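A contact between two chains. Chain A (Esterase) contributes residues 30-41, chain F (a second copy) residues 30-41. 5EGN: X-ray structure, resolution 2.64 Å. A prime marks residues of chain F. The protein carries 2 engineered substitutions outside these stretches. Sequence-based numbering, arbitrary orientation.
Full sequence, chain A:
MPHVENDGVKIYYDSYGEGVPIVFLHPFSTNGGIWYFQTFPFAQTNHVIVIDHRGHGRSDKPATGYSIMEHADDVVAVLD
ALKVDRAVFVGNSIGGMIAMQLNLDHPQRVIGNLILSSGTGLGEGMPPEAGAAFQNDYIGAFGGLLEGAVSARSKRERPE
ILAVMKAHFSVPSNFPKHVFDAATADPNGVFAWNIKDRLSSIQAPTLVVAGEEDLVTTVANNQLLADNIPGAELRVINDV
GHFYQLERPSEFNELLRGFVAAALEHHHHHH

Chain A, residues 30-41: TNGGIWYFQTFP
Chain F 30-41: TNGGIWYFQTFP

The same stretch from two copies of the esterase meets itself about an approximate twofold. The stretches run roughly antiparallel. Gly33 CA and Gly33′ CA lie at the centre, 6.1 Å apart; Phe40 CA is nearest Thr30′ CA, at 10.0 Å. The stretches bury 483 Å² between them. No direct hydrogen bond crosses, so packing and one water join them.

Thr30 begins the loop, extended (phi/psi -103/-157). Asn31 is extended too (-153/-171), with chi1 p at 57° and chi2 75°. Asn31 OD1 accepts a hydrogen bond from Gly33 N at 2.9 Å, which ties the side chain over the turn. Asn31 ND2 lies 3.1 Å from Phe40′ CZ and is hydrogen-bonded elsewhere in the structure.

Residues 32-34 form a 3-10 segment, with Trp35 N hydrogen-bonded to Gly32 O at 3.0 Å and Tyr36 N to Gly33 O at 2.9 Å. Gly33 (-51/-37) lets the chains come close: an ideal CB would point toward chain F and clash with Tyr36′ CD1 at 2.9 Å. Water 1 donates to both central carbonyls, 3.1 Å to Gly33 O and 2.9 Å to Gly33′ O.

Ile34 (chi1 t, chi2 t) sets its CA over the face of the Tyr36′ ring, a CH-pi contact. Ile34 CB is 4.2 Å from Tyr36′ CZ. Trp35 (chi1 m) points away.

Tyr36 (-54/-42; chi1 t, chi2 70°) points toward chain F and repays the contact with Ile34′ CA. A weakly bonded helix runs about 36-39, with Thr39 N to Trp35 O 2.7 Å. Phe37 (-82/-11; chi1 m, chi2 -72°) starts sideways, but its ring reaches its own copy edge to edge, Phe37 CE2 to Phe37′ CE2 4.1 Å.

Thr39 stays out of reach; Thr39 OG1 donates to Trp35 O at 2.7 Å. Phe40 (-89/-37; chi1 m, chi2 -82°) points toward chain F, with Phe40 CZ 3.2 Å from Asn31′ ND2.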

# COMPACT_ATOMS: atom_id res chain seq x y z
N THR A 30 4.02 -4.64 -10.69
CA THR A 30 3.63 -4.17 -9.36
C THR A 30 2.27 -4.72 -8.97
O THR A 30 1.83 -5.75 -9.49
CB THR A 30 3.59 -2.64 -9.29
OG1 THR A 30 2.48 -2.15 -10.05
CG2 THR A 30 4.88 -2.04 -9.85
N ASN A 31 1.60 -4.03 -8.05
CA ASN A 31 0.22 -4.35 -7.69
C ASN A 31 -0.51 -3.12 -7.17
O ASN A 31 -0.00 -2.00 -7.24
CB ASN A 31 0.17 -5.47 -6.66
CG ASN A 31 0.95 -5.15 -5.40
OD1 ASN A 31 0.52 -4.36 -4.57
ND2 ASN A 31 2.10 -5.79 -5.25
N GLY A 32 -1.71 -3.34 -6.64
CA GLY A 32 -2.58 -2.26 -6.21
C GLY A 32 -2.04 -1.40 -5.07
O GLY A 32 -2.43 -0.24 -4.93
N GLY A 33 -1.14 -1.98 -4.28
CA GLY A 33 -0.55 -1.28 -3.16
C GLY A 33 0.01 0.08 -3.55
O GLY A 33 -0.09 1.04 -2.80
N ILE A 34 0.59 0.15 -4.75
CA ILE A 34 1.18 1.39 -5.28
C ILE A 34 0.24 2.61 -5.20
O ILE A 34 0.71 3.75 -5.27
CB ILE A 34 1.62 1.20 -6.76
CG1 ILE A 34 2.68 2.24 -7.15
CG2 ILE A 34 0.43 1.25 -7.70
CD1 ILE A 34 3.26 2.02 -8.53
N TRP A 35 -1.06 2.37 -5.05
CA TRP A 35 -2.02 3.47 -5.00
C TRP A 35 -2.37 3.90 -3.57
O TRP A 35 -3.38 4.57 -3.36
CB TRP A 35 -3.30 3.08 -5.73
CG TRP A 35 -3.09 2.76 -7.18
CD1 TRP A 35 -3.22 1.55 -7.78
CD2 TRP A 35 -2.70 3.68 -8.21
NE1 TRP A 35 -2.94 1.65 -9.12
CE2 TRP A 35 -2.62 2.95 -9.41
CE3 TRP A 35 -2.41 5.05 -8.23
CZ2 TRP A 35 -2.26 3.55 -10.62
CZ3 TRP A 35 -2.06 5.64 -9.44
CH2 TRP A 35 -1.99 4.89 -10.62
N TYR A 36 -1.52 3.53 -2.61
CA TYR A 36 -1.80 3.75 -1.19
C TYR A 36 -2.12 5.20 -0.87
O TYR A 36 -3.04 5.49 -0.10
CB TYR A 36 -0.62 3.28 -0.32
CG TYR A 36 -0.84 3.50 1.17
CD1 TYR A 36 -1.77 2.75 1.86
CD2 TYR A 36 -0.15 4.49 1.86
CE1 TYR A 36 -2.01 2.96 3.21
CE2 TYR A 36 -0.38 4.71 3.21
CZ TYR A 36 -1.30 3.94 3.88
OH TYR A 36 -1.54 4.14 5.21
N PHE A 37 -1.38 6.13 -1.47
CA PHE A 37 -1.58 7.54 -1.16
C PHE A 37 -2.74 8.16 -1.93
O PHE A 37 -3.15 9.28 -1.63
CB PHE A 37 -0.30 8.33 -1.44
CG PHE A 37 0.85 7.97 -0.55
CD1 PHE A 37 0.85 8.32 0.79
CD2 PHE A 37 1.93 7.27 -1.06
CE1 PHE A 37 1.92 7.98 1.61
CE2 PHE A 37 3.00 6.93 -0.25
CZ PHE A 37 2.99 7.28 1.08
N GLN A 38 -3.27 7.43 -2.91
CA GLN A 38 -4.41 7.92 -3.69
C GLN A 38 -5.71 7.29 -3.20
O GLN A 38 -6.73 7.97 -3.09
CB GLN A 38 -4.22 7.62 -5.18
CG GLN A 38 -3.21 8.51 -5.88
CD GLN A 38 -1.78 8.16 -5.54
OE1 GLN A 38 -1.39 6.99 -5.56
NE2 GLN A 38 -0.98 9.17 -5.23
N THR A 39 -5.64 6.00 -2.91
CA THR A 39 -6.81 5.18 -2.62
C THR A 39 -7.76 5.77 -1.58
O THR A 39 -8.97 5.86 -1.81
CB THR A 39 -6.39 3.78 -2.14
OG1 THR A 39 -5.63 3.13 -3.17
CG2 THR A 39 -7.60 2.93 -1.80
N PHE A 40 -7.22 6.17 -0.44
CA PHE A 40 -8.05 6.56 0.70
C PHE A 40 -8.46 8.04 0.73
O PHE A 40 -9.58 8.35 1.14
CB PHE A 40 -7.35 6.16 2.00
CG PHE A 40 -7.05 4.69 2.09
CD1 PHE A 40 -8.03 3.80 2.50
CD2 PHE A 40 -5.81 4.20 1.74
CE1 PHE A 40 -7.77 2.45 2.57
CE2 PHE A 40 -5.54 2.84 1.81
CZ PHE A 40 -6.52 1.97 2.22
N PRO A 41 -7.56 8.96 0.33
CA PRO A 41 -8.06 10.34 0.21
C PRO A 41 -9.19 10.47 -0.81
O PRO A 41 -10.14 11.21 -0.58
CB PRO A 41 -6.82 11.12 -0.24
CG PRO A 41 -5.69 10.36 0.35
CD PRO A 41 -6.09 8.92 0.26
N THR F 30 -5.58 2.45 10.59
CA THR F 30 -5.02 2.24 9.25
C THR F 30 -5.19 0.79 8.81
O THR F 30 -6.07 0.09 9.30
CB THR F 30 -3.52 2.62 9.19
OG1 THR F 30 -2.76 1.66 9.93
CG2 THR F 30 -3.30 4.00 9.78
N ASN F 31 -4.35 0.36 7.87
CA ASN F 31 -4.33 -1.04 7.45
C ASN F 31 -2.97 -1.44 6.89
O ASN F 31 -2.03 -0.64 6.89
CB ASN F 31 -5.42 -1.32 6.41
CG ASN F 31 -5.29 -0.47 5.17
OD1 ASN F 31 -4.40 -0.67 4.34
ND2 ASN F 31 -6.18 0.50 5.03
N GLY F 32 -2.87 -2.68 6.41
CA GLY F 32 -1.61 -3.26 5.97
C GLY F 32 -0.92 -2.55 4.83
O GLY F 32 0.30 -2.68 4.66
N GLY F 33 -1.68 -1.79 4.05
CA GLY F 33 -1.13 -1.05 2.93
C GLY F 33 0.02 -0.16 3.36
O GLY F 33 0.99 0.02 2.62
N ILE F 34 -0.07 0.38 4.57
CA ILE F 34 0.97 1.24 5.14
C ILE F 34 2.37 0.62 5.14
O ILE F 34 3.37 1.33 5.21
CB ILE F 34 0.61 1.64 6.61
CG1 ILE F 34 1.35 2.91 7.03
CG2 ILE F 34 0.89 0.51 7.57
CD1 ILE F 34 0.96 3.41 8.41
N TRP F 35 2.45 -0.71 5.03
CA TRP F 35 3.75 -1.38 5.01
C TRP F 35 4.29 -1.56 3.60
O TRP F 35 5.21 -2.37 3.39
CB TRP F 35 3.65 -2.75 5.69
CG TRP F 35 3.27 -2.69 7.14
CD1 TRP F 35 2.09 -3.09 7.69
CD2 TRP F 35 4.07 -2.19 8.22
NE1 TRP F 35 2.10 -2.89 9.04
CE2 TRP F 35 3.30 -2.33 9.40
CE3 TRP F 35 5.35 -1.64 8.31
CZ2 TRP F 35 3.78 -1.94 10.65
CZ3 TRP F 35 5.82 -1.25 9.55
CH2 TRP F 35 5.04 -1.41 10.71
N TYR F 36 3.74 -0.81 2.64
CA TYR F 36 4.04 -1.01 1.21
C TYR F 36 5.54 -0.99 0.91
O TYR F 36 6.03 -1.83 0.16
CB TYR F 36 3.34 0.06 0.35
CG TYR F 36 3.67 -0.06 -1.13
CD1 TYR F 36 3.17 -1.11 -1.89
CD2 TYR F 36 4.50 0.86 -1.76
CE1 TYR F 36 3.47 -1.24 -3.24
CE2 TYR F 36 4.81 0.74 -3.11
CZ TYR F 36 4.29 -0.31 -3.84
OH TYR F 36 4.59 -0.43 -5.18
N PHE F 37 6.25 -0.05 1.51
CA PHE F 37 7.68 0.09 1.22
C PHE F 37 8.55 -0.88 2.01
O PHE F 37 9.75 -0.98 1.75
CB PHE F 37 8.14 1.52 1.49
CG PHE F 37 7.61 2.52 0.50
CD1 PHE F 37 8.15 2.62 -0.77
CD2 PHE F 37 6.58 3.37 0.86
CE1 PHE F 37 7.66 3.55 -1.68
CE2 PHE F 37 6.09 4.30 -0.04
CZ PHE F 37 6.63 4.39 -1.31
N GLN F 38 7.95 -1.59 2.96
CA GLN F 38 8.68 -2.58 3.74
C GLN F 38 8.37 -3.99 3.26
O GLN F 38 9.26 -4.84 3.17
CB GLN F 38 8.34 -2.47 5.23
CG GLN F 38 9.01 -1.32 5.95
CD GLN F 38 8.44 0.03 5.57
OE1 GLN F 38 7.22 0.21 5.54
NE2 GLN F 38 9.31 0.98 5.27
N THR F 39 7.10 -4.21 2.93
CA THR F 39 6.58 -5.54 2.61
C THR F 39 7.37 -6.29 1.55
O THR F 39 7.73 -7.45 1.75
CB THR F 39 5.11 -5.44 2.14
OG1 THR F 39 4.31 -4.89 3.18
CG2 THR F 39 4.58 -6.81 1.76
N PHE F 40 7.65 -5.63 0.44
CA PHE F 40 8.24 -6.31 -0.71
C PHE F 40 9.77 -6.35 -0.75
O PHE F 40 10.35 -7.33 -1.21
CB PHE F 40 7.70 -5.69 -2.00
CG PHE F 40 6.22 -5.88 -2.17
CD1 PHE F 40 5.71 -7.06 -2.69
CD2 PHE F 40 5.33 -4.88 -1.79
CE1 PHE F 40 4.35 -7.24 -2.84
CE2 PHE F 40 3.97 -5.06 -1.94
CZ PHE F 40 3.48 -6.24 -2.46
N PRO F 41 10.45 -5.28 -0.28
CA PRO F 41 11.90 -5.45 -0.12
C PRO F 41 12.26 -6.58 0.85
O PRO F 41 13.24 -7.29 0.62
CB PRO F 41 12.35 -4.09 0.41
CG PRO F 41 11.39 -3.14 -0.18
CD PRO F 41 10.06 -3.86 -0.18
O HOH W 1 0.13 -0.42 -0.13